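Local coordinates for SH3 domain-containing protein (Dictyostelium discoideum, PDB 4NQI), which drives membrane remodelling through its N-terminal inverse BAR (I-BAR) domain, controlling osmoregulation, phagocytosis and cytokinesis, and probably binds phosphatidylinositol lipids, at the interface of chains A and B. Coordinates in Å, arbitrary orientation; residue numbers count along the deposited sequence, not the author numbering. Chains: chain A/B, SH3 domain-containing protein.

The three contacts lie along one antiparallel dimer of I-BAR domains. Contacts 1 and 2 are neighbours. The centres of their C-alpha atoms are about 10 Å apart, and B:Ile203 serves both. Contact 3 lies farther out, about 28 Å from contact 2 and about 38 Å from contact 1 between the same centres. Helix 160-225 of chain A runs through all three, and helix 152-224 of chain B does the same. A:His220 belongs to contact 1 and B:His220 to contact 3. The two-fold symmetry repeats each contact with the chains exchanged, so the long helices are joined at many points.

Contact 1: the interface of chains A and B. Residues chain A 81, 217, 220, 224; chain B 196, 199-200, 203.
A:His220 and B:Asn196 meet across the interface through a hydrogen bond. The ring nitrogen ND1 of A:His220 donates to the amide oxygen OD1 of B:Asn196 at 2.6 Å. CG of A:His220 is anti to its carbonyl carbon (chi1 -62°), which helps turn ND1 toward B:Asn196. The bond is nearly straight, 170° at the hydrogen. It arrives in the carbonyl plane on a lone pair of OD1, and OD1 in turn lies close to the imidazole plane. Ring and amide are nearly coplanar, 14° apart, and the amide carbon CG lies at the ring's edge. The bond should limit rotation of both groups.

The tight part is built round A:Leu217, which has the most buried surface in this patch. CD2 of A:Leu217 lies over one face of the B:Asn196 amide, 3.6 Å from its CG, and also touches CB of B:Leu199. CD1 of A:Leu217 meets CD1 of B:Ile203 tip to tip at 3.6 Å. CD1 of B:Leu199 adds a contact to CE1 of A:His220 at 3.8 Å.

The margins are looser. CG of B:Glu200 is 4.0 Å from CD1 of A:Leu217, and its extended chain carries the carboxylate away from that methyl. A:Ile224 touches ND2 of B:Asn196 with its terminal CD1, and little of its surface is hidden. A:Leu81 barely touches B:Leu199. The site joins a directed polar link to an apolar core, and so is likely to help set the register of the two helices in the I-BAR dimer.

Contact 2: the interface of chains A and B. Residues chain A 206, 209-210, 213; chain B 202-203, 206.
A:Ser206 and B:Ser206 face each other where two long helices of the I-BAR (IMD) dimer run antiparallel. CB of A:Ser206 is 3.7 Å from CB of B:Ser206, so the same residue of both chains meets its copy near the two-fold axis. Small side chains let the backbones come close here: CB of A:Ser206 is 3.3 Å from the carbonyl O of B:Ser206.

The hydroxyl of B:Ser206 turns back to its own helix. With its oxygen anti to the carbonyl carbon (chi1 -60°), OG of B:Ser206 donates to the backbone O of B:Glu202 at 2.9 Å. The donor sits above the carbonyl plane. This bond holds OG of B:Ser206 beside A:Thr209, with the methyl CG2 of A:Thr209 3.3 Å away. CB of B:Ser206 packs against CG of A:Met210, a selenomethionine, at 3.7 Å. The chain of A:Met210 then bends at its third torsion, 76°, and its terminal CE comes near CG2 of B:Ile203. These two side chains cross at a slant.

A:Phe213 offers two different surfaces. CB of A:Phe213 takes CG1 of B:Ile203 at 3.8 Å, and CD1 of the same residue as well. The ring receives B:Glu202 at the edge, where CB of B:Glu202 lies in the ring plane, 3.9 Å from CE2 of A:Phe213. The aliphatic part of B:Glu202 makes this contact. Its chain bends at chi2, and the carboxylate plane stands 62° from the ring plane.

Contact 3: the interface of chains A and B. Residues chain A 35, 188, 191-192; chain B 66, 74, 78, 220, 223.
A:Phe191 and A:His188 reach B:Phe78 through different first torsions. CG of A:Phe191 is anti to the backbone N (chi1 169°), whereas CG of A:His188 is anti to the carbonyl carbon (chi1 -66°). Between them they bring two rings to B:Phe78, both edge-to-face. The planes of A:Phe191 and B:Phe78 are 86° apart, with CD2 of the first 3.6 Å from CE1 of the second. CZ of B:Phe78 points onto one face of the A:His188 ring, toward its rim.

B:Phe74 is covered from both sides. CB of A:His188 lies over one face, 3.4 Å from CD1 of B:Phe74. On the opposite face CD2 of B:Leu223, from its own chain, sits over the centre. CD1 of A:Leu192 adds a contact at 3.7 Å to CE1 of B:Phe74. Replacing B:Phe74 by alanine removes the ring between A:His188 and B:Leu223, and is likely to open a gap there and cost A:Leu192 an apolar partner.

The other methyl of A:Leu192, CD2, lies over the centre of the B:His220 imidazole, 3.8 Å from NE2. CD2 of B:Leu66 caps the face of A:Phe35, 3.9 Å from the ring centroid. The edge of A:Phe35 meets the face of A:Phe191 within chain A, which links this outlying contact to the aromatic core.

The site gathers helices 15-64 and 160-225 of chain A. From chain B come the short 3-10 helix 65-68, the start of helix 72-140 and the end of helix 152-224.

Contact 1: the interface of chains A and B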
# COMPACT_ATOMS: atom_id res chain seq x y z
N LEU A 81 -4.21 -8.93 -14.60
CA LEU A 81 -3.73 -7.73 -13.92
C LEU A 81 -4.85 -7.14 -13.06
O LEU A 81 -4.65 -6.80 -11.90
CB LEU A 81 -3.23 -6.69 -14.93
CG LEU A 81 -2.76 -5.36 -14.32
CD1 LEU A 81 -1.58 -5.58 -13.38
CD2 LEU A 81 -2.40 -4.36 -15.41
N LEU A 217 4.35 -9.22 -13.68
CA LEU A 217 5.54 -8.76 -14.40
C LEU A 217 6.07 -9.81 -15.37
O LEU A 217 6.49 -9.49 -16.49
CB LEU A 217 6.63 -8.35 -13.41
CG LEU A 217 6.35 -7.08 -12.60
CD1 LEU A 217 7.49 -6.78 -11.64
CD2 LEU A 217 6.13 -5.91 -13.53
N HIS A 220 3.82 -9.95 -18.34
CA HIS A 220 4.03 -8.75 -19.16
C HIS A 220 5.31 -8.83 -19.99
O HIS A 220 5.33 -8.38 -21.13
CB HIS A 220 4.05 -7.50 -18.28
CG HIS A 220 2.77 -7.26 -17.54
ND1 HIS A 220 2.64 -6.26 -16.59
CD2 HIS A 220 1.57 -7.88 -17.60
CE1 HIS A 220 1.41 -6.28 -16.10
NE2 HIS A 220 0.74 -7.25 -16.70
N ILE A 224 5.29 -8.26 -23.92
CA ILE A 224 6.12 -7.19 -24.46
C ILE A 224 7.15 -7.73 -25.46
O ILE A 224 7.35 -7.15 -26.53
CB ILE A 224 6.83 -6.40 -23.32
CG1 ILE A 224 5.80 -5.64 -22.48
CG2 ILE A 224 7.86 -5.44 -23.89
CD1 ILE A 224 6.37 -5.02 -21.21
N ASN B 196 4.24 -1.26 -15.66
CA ASN B 196 5.26 -2.02 -14.95
C ASN B 196 6.11 -1.19 -13.99
O ASN B 196 6.61 -1.70 -12.98
CB ASN B 196 6.17 -2.76 -15.93
CG ASN B 196 5.52 -3.98 -16.55
OD1 ASN B 196 4.47 -4.44 -16.09
ND2 ASN B 196 6.15 -4.52 -17.58
N LEU B 199 4.29 -1.15 -10.77
CA LEU B 199 4.32 -2.49 -10.17
C LEU B 199 5.65 -2.79 -9.48
O LEU B 199 5.67 -3.26 -8.34
CB LEU B 199 4.02 -3.55 -11.23
CG LEU B 199 2.63 -3.47 -11.86
CD1 LEU B 199 2.44 -4.51 -12.96
CD2 LEU B 199 1.56 -3.64 -10.78
N GLU B 200 6.75 -2.50 -10.18
CA GLU B 200 8.09 -2.69 -9.62
C GLU B 200 8.28 -1.91 -8.32
O GLU B 200 8.87 -2.41 -7.36
CB GLU B 200 9.15 -2.28 -10.64
CG GLU B 200 9.28 -3.23 -11.82
CD GLU B 200 10.14 -2.65 -12.94
OE1 GLU B 200 10.51 -1.46 -12.86
OE2 GLU B 200 10.43 -3.39 -13.91
N ILE B 203 6.26 -3.48 -5.45
CA ILE B 203 7.02 -4.63 -4.96
C ILE B 203 8.15 -4.19 -4.02
O ILE B 203 8.37 -4.79 -2.97
CB ILE B 203 7.58 -5.46 -6.14
CG1 ILE B 203 6.43 -6.16 -6.88
CG2 ILE B 203 8.61 -6.48 -5.67
CD1 ILE B 203 6.86 -6.93 -8.12

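Contact 2: the interface of chains A and B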
# COMPACT_ATOMS: atom_id res chain seq x y z
N SER A 206 1.94 -7.19 2.28
CA SER A 206 3.16 -6.94 1.52
C SER A 206 3.67 -8.21 0.84
O SER A 206 4.15 -8.16 -0.30
CB SER A 206 4.25 -6.34 2.42
OG SER A 206 3.87 -5.07 2.91
N THR A 209 1.44 -9.00 -2.14
CA THR A 209 1.68 -8.01 -3.18
C THR A 209 2.92 -8.37 -3.99
O THR A 209 2.91 -8.30 -5.22
CB THR A 209 1.86 -6.61 -2.58
OG1 THR A 209 0.66 -6.23 -1.90
CG2 THR A 209 2.15 -5.59 -3.67
N MSE A 210 3.98 -8.77 -3.29
CA MSE A 210 5.22 -9.19 -3.95
C MSE A 210 4.97 -10.42 -4.82
O MSE A 210 5.43 -10.49 -5.95
CB MSE A 210 6.31 -9.51 -2.93
CG MSE A 210 6.83 -8.31 -2.14
SE MSE A 210 8.39 -8.75 -1.05
CE MSE A 210 9.73 -8.80 -2.47
N PHE A 213 2.21 -9.50 -7.92
CA PHE A 213 2.76 -8.56 -8.90
C PHE A 213 3.98 -9.13 -9.62
O PHE A 213 4.23 -8.80 -10.78
CB PHE A 213 3.08 -7.20 -8.26
CG PHE A 213 1.87 -6.32 -8.06
CD1 PHE A 213 0.63 -6.68 -8.57
CD2 PHE A 213 1.98 -5.12 -7.37
CE1 PHE A 213 -0.47 -5.86 -8.39
CE2 PHE A 213 0.88 -4.30 -7.19
CZ PHE A 213 -0.35 -4.67 -7.70
N GLU B 202 5.84 -0.86 -6.32
CA GLU B 202 4.96 -1.45 -5.32
C GLU B 202 5.63 -2.64 -4.64
O GLU B 202 5.57 -2.78 -3.41
CB GLU B 202 3.64 -1.90 -5.93
CG GLU B 202 2.58 -0.81 -6.05
CD GLU B 202 1.94 -0.45 -4.72
OE1 GLU B 202 2.45 -0.87 -3.66
OE2 GLU B 202 0.91 0.26 -4.74
N ILE B 203 6.26 -3.48 -5.45
CA ILE B 203 7.02 -4.63 -4.96
C ILE B 203 8.15 -4.19 -4.02
O ILE B 203 8.37 -4.79 -2.97
CB ILE B 203 7.58 -5.46 -6.14
CG1 ILE B 203 6.43 -6.16 -6.88
CG2 ILE B 203 8.61 -6.48 -5.67
CD1 ILE B 203 6.86 -6.93 -8.12
N SER B 206 6.64 -2.92 -0.69
CA SER B 206 6.22 -4.10 0.06
C SER B 206 7.42 -4.78 0.72
O SER B 206 7.34 -5.22 1.87
CB SER B 206 5.49 -5.09 -0.85
OG SER B 206 4.34 -4.50 -1.44

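Contact 3: the interface of chains A and B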
# COMPACT_ATOMS: atom_id res chain seq x y z
N PHE A 35 -2.11 9.57 24.05
CA PHE A 35 -2.53 8.30 23.48
C PHE A 35 -3.84 8.41 22.70
O PHE A 35 -4.07 7.67 21.75
CB PHE A 35 -2.62 7.22 24.56
CG PHE A 35 -1.30 6.62 24.94
CD1 PHE A 35 -0.49 7.22 25.90
CD2 PHE A 35 -0.86 5.45 24.34
CE1 PHE A 35 0.73 6.67 26.24
CE2 PHE A 35 0.36 4.89 24.68
CZ PHE A 35 1.16 5.50 25.64
N HIS A 188 1.97 0.48 28.30
CA HIS A 188 2.74 0.60 27.06
C HIS A 188 2.83 -0.74 26.33
O HIS A 188 2.82 -0.79 25.09
CB HIS A 188 4.13 1.14 27.36
CG HIS A 188 4.14 2.55 27.88
ND1 HIS A 188 3.06 3.40 27.76
CD2 HIS A 188 5.10 3.25 28.52
CE1 HIS A 188 3.36 4.56 28.30
NE2 HIS A 188 4.59 4.50 28.77
N PHE A 191 -0.48 -1.36 24.58
CA PHE A 191 -0.51 -0.50 23.41
C PHE A 191 0.21 -1.13 22.22
O PHE A 191 -0.33 -1.21 21.12
CB PHE A 191 0.13 0.85 23.75
CG PHE A 191 0.39 1.74 22.56
CD1 PHE A 191 -0.63 2.51 22.02
CD2 PHE A 191 1.66 1.82 22.01
CE1 PHE A 191 -0.39 3.33 20.93
CE2 PHE A 191 1.90 2.63 20.92
CZ PHE A 191 0.88 3.39 20.38
N LEU A 192 1.44 -1.58 22.46
CA LEU A 192 2.25 -2.21 21.42
C LEU A 192 1.65 -3.54 20.96
O LEU A 192 1.63 -3.84 19.77
CB LEU A 192 3.68 -2.41 21.92
CG LEU A 192 4.50 -1.14 22.14
CD1 LEU A 192 5.84 -1.46 22.78
CD2 LEU A 192 4.71 -0.41 20.82
N LEU B 66 4.77 10.80 21.91
CA LEU B 66 4.72 9.94 23.10
C LEU B 66 6.03 10.06 23.88
O LEU B 66 6.04 9.95 25.11
CB LEU B 66 4.50 8.48 22.71
CG LEU B 66 3.19 8.06 22.03
CD1 LEU B 66 3.18 6.57 21.74
CD2 LEU B 66 2.00 8.42 22.90
N PHE B 74 10.73 1.64 26.33
CA PHE B 74 9.45 1.83 25.65
C PHE B 74 9.50 3.11 24.81
O PHE B 74 9.07 3.11 23.65
CB PHE B 74 8.29 1.87 26.65
CG PHE B 74 7.75 0.51 27.00
CD1 PHE B 74 6.96 -0.19 26.10
CD2 PHE B 74 8.01 -0.06 28.24
CE1 PHE B 74 6.45 -1.44 26.41
CE2 PHE B 74 7.50 -1.31 28.56
CZ PHE B 74 6.73 -2.00 27.65
N PHE B 78 8.75 3.45 20.82
CA PHE B 78 7.82 4.39 20.21
C PHE B 78 8.49 5.19 19.10
O PHE B 78 7.95 5.34 18.00
CB PHE B 78 7.26 5.35 21.27
CG PHE B 78 6.42 4.67 22.32
CD1 PHE B 78 5.69 3.52 22.02
CD2 PHE B 78 6.35 5.19 23.61
CE1 PHE B 78 4.91 2.91 22.99
CE2 PHE B 78 5.57 4.57 24.58
CZ PHE B 78 4.85 3.43 24.26
N HIS B 220 9.24 -4.86 19.85
CA HIS B 220 8.04 -4.82 20.67
C HIS B 220 7.87 -6.09 21.49
O HIS B 220 7.51 -6.04 22.66
CB HIS B 220 6.79 -4.59 19.82
CG HIS B 220 6.82 -3.32 19.02
ND1 HIS B 220 5.90 -3.03 18.04
CD2 HIS B 220 7.67 -2.26 19.06
CE1 HIS B 220 6.17 -1.85 17.51
NE2 HIS B 220 7.24 -1.37 18.11
N LEU B 223 9.99 -6.04 24.36
CA LEU B 223 9.41 -5.03 25.26
C LEU B 223 8.19 -5.58 26.00
O LEU B 223 8.07 -5.40 27.21
CB LEU B 223 9.02 -3.78 24.48
CG LEU B 223 10.09 -2.70 24.26
CD1 LEU B 223 9.53 -1.54 23.45
CD2 LEU B 223 10.61 -2.20 25.60